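Mevalonate diphosphate decarboxylase (Legionella pneumophila, PDB 3LTO) probably catalyses the ATP-dependent decarboxylation of mevalonate diphosphate to isopentenyl diphosphate, a step of isoprenoid biosynthesis. Local coordinates at residues 116-121 against 141-146. Residues are numbered along the deposited sequence; the frame is centred on the assembly and turned at random.
Sequences ALTKCA and QLSRLG. With SO4 (sulfate ion), chain D.
T118 and S143 meet side chain to side chain where helix 110-129 packs against helix 136-144. They face each other with their CA atoms 5.7 Å apart, close for two helices, and L142 stands beside them. T118 OG1 and S143 OG are 3.0 Å apart, and the hydrogen bond between them is weak. T118 OG1 sits nearly as close to S143 CB, at 3.1 Å, so the threonine oxygen faces the serine CB-OG bond rather than OG alone.

A chi1 of -61° on T118 turns OG1 to the serine hydroxyl and CG2 to the serine backbone, 4.1 Å from S143 N. The same methyl approaches L142 CB at 4.4 Å, a loose apolar contact. S143 holds OG anti to its own backbone N (chi1 -164°), which places it between T118 OG1 and S150 OG, to which it is also hydrogen-bonded.

R144 takes no part in the hydroxyl contact. Its NH1 donates to sulfate O1 at 2.7 Å, with an N-H...O angle of 149°, and O1 lies at the guanidinium edge near its plane. Y16, K20 and G148 N also bind the ion, which probably comes from the crystallisation liquor; such a site is consistent with a phosphate-binding region.

Both helices belong to the N-terminal domain of what is probably a GHMP-kinase-like fold. T118 OG1 also bonds F114 O, one turn back on its own helix, and H79 NE2; S143 OG bonds F114 O weakly. The buried hydroxyls thus add a polar link, through H79, to helix 71-87, where L117 and A121 supply apolar packing.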
loop_
_atom_site.group_PDB
_atom_site.type_symbol
_atom_site.label_atom_id
_atom_site.label_comp_id
_atom_site.label_asym_id
_atom_site.label_seq_id
_atom_site.Cartn_x
_atom_site.Cartn_y
_atom_site.Cartn_z
ATOM N N ALA A 116 -19.636 8.469 -1.949
ATOM C CA ALA A 116 -20.938 8.282 -2.606
ATOM C C ALA A 116 -20.794 8.431 -4.123
ATOM O O ALA A 116 -21.320 7.628 -4.884
ATOM C CB ALA A 116 -21.950 9.307 -2.087
ATOM N N LEU A 117 -20.087 9.468 -4.559
ATOM C CA LEU A 117 -19.878 9.680 -5.982
ATOM C C LEU A 117 -19.146 8.477 -6.581
ATOM O O LEU A 117 -19.497 7.997 -7.658
ATOM C CB LEU A 117 -19.049 10.949 -6.231
ATOM C CG LEU A 117 -18.662 11.201 -7.698
ATOM C CD1 LEU A 117 -19.901 11.157 -8.584
ATOM C CD2 LEU A 117 -17.977 12.556 -7.820
ATOM N N THR A 118 -18.124 7.993 -5.883
ATOM C CA THR A 118 -17.371 6.853 -6.380
ATOM C C THR A 118 -18.278 5.638 -6.560
ATOM O O THR A 118 -18.252 4.983 -7.598
ATOM C CB THR A 118 -16.226 6.468 -5.425
ATOM O OG1 THR A 118 -15.313 7.564 -5.297
ATOM C CG2 THR A 118 -15.486 5.251 -5.967
ATOM N N LYS A 119 -19.074 5.348 -5.538
ATOM C CA LYS A 119 -19.992 4.215 -5.566
ATOM C C LYS A 119 -21.045 4.347 -6.659
ATOM O O LYS A 119 -21.293 3.399 -7.409
ATOM C CB LYS A 119 -20.663 4.058 -4.192
ATOM C CG LYS A 119 -19.654 3.776 -3.094
ATOM C CD LYS A 119 -20.232 3.907 -1.691
ATOM C CE LYS A 119 -21.125 2.739 -1.313
ATOM N NZ LYS A 119 -21.453 2.772 0.144
ATOM N N CYS A 120 -21.658 5.522 -6.765
ATOM C CA CYS A 120 -22.678 5.725 -7.786
ATOM C C CYS A 120 -22.092 5.652 -9.206
ATOM O O CYS A 120 -22.670 5.012 -10.085
ATOM C CB CYS A 120 -23.365 7.072 -7.583
ATOM S SG CYS A 120 -24.856 7.293 -8.572
ATOM N N ALA A 121 -20.951 6.299 -9.426
ATOM C CA ALA A 121 -20.329 6.289 -10.748
ATOM C C ALA A 121 -19.889 4.876 -11.109
ATOM O O ALA A 121 -19.986 4.457 -12.268
ATOM C CB ALA A 121 -19.126 7.253 -10.787
ATOM N N GLN A 141 -9.718 2.843 -3.306
ATOM C CA GLN A 141 -8.467 3.335 -3.883
ATOM C C GLN A 141 -8.792 4.472 -4.846
ATOM O O GLN A 141 -8.115 5.499 -4.860
ATOM C CB GLN A 141 -7.724 2.205 -4.632
ATOM C CG GLN A 141 -8.247 1.956 -6.058
ATOM C CD GLN A 141 -7.767 0.657 -6.717
ATOM O OE1 GLN A 141 -8.140 0.363 -7.863
ATOM N NE2 GLN A 141 -6.945 -0.121 -6.003
ATOM N N LEU A 142 -9.842 4.285 -5.642
ATOM C CA LEU A 142 -10.269 5.293 -6.610
ATOM C C LEU A 142 -10.750 6.544 -5.882
ATOM O O LEU A 142 -10.305 7.659 -6.171
ATOM C CB LEU A 142 -11.406 4.749 -7.486
ATOM C CG LEU A 142 -11.066 3.699 -8.548
ATOM C CD1 LEU A 142 -12.344 3.212 -9.213
ATOM C CD2 LEU A 142 -10.129 4.311 -9.586
ATOM N N SER A 143 -11.656 6.347 -4.926
ATOM C CA SER A 143 -12.206 7.456 -4.163
ATOM C C SER A 143 -11.070 8.222 -3.493
ATOM O O SER A 143 -11.123 9.438 -3.341
ATOM C CB SER A 143 -13.187 6.922 -3.112
ATOM O OG SER A 143 -14.012 7.956 -2.609
ATOM N N ARG A 144 -10.038 7.487 -3.098
ATOM C CA ARG A 144 -8.872 8.067 -2.444
ATOM C C ARG A 144 -8.291 9.237 -3.238
ATOM O O ARG A 144 -7.812 10.210 -2.657
ATOM C CB ARG A 144 -7.811 6.970 -2.246
ATOM C CG ARG A 144 -6.353 7.425 -2.323
ATOM C CD ARG A 144 -5.924 8.131 -1.067
ATOM N NE ARG A 144 -4.587 8.726 -1.154
ATOM C CZ ARG A 144 -4.360 10.035 -1.127
ATOM N NH1 ARG A 144 -5.374 10.882 -1.033
ATOM N NH2 ARG A 144 -3.121 10.499 -1.136
ATOM N N LEU A 145 -8.364 9.145 -4.563
ATOM C CA LEU A 145 -7.810 10.164 -5.455
ATOM C C LEU A 145 -8.536 11.501 -5.501
ATOM O O LEU A 145 -7.968 12.505 -5.932
ATOM C CB LEU A 145 -7.692 9.583 -6.865
ATOM C CG LEU A 145 -6.863 8.297 -6.857
ATOM C CD1 LEU A 145 -6.965 7.587 -8.184
ATOM C CD2 LEU A 145 -5.421 8.649 -6.531
ATOM N N GLY A 146 -9.792 11.516 -5.076
ATOM C CA GLY A 146 -10.539 12.759 -5.056
ATOM C C GLY A 146 -10.518 13.330 -3.646
ATOM O O GLY A 146 -10.479 14.539 -3.450
HETATM S S SO4 D . -6.018 14.684 -0.093
HETATM O O1 SO4 D . -5.312 13.395 -0.145
HETATM O O2 SO4 D . -7.438 14.496 -0.425
HETATM O O3 SO4 D . -5.907 15.244 1.264
HETATM O O4 SO4 D . -5.406 15.618 -1.054
#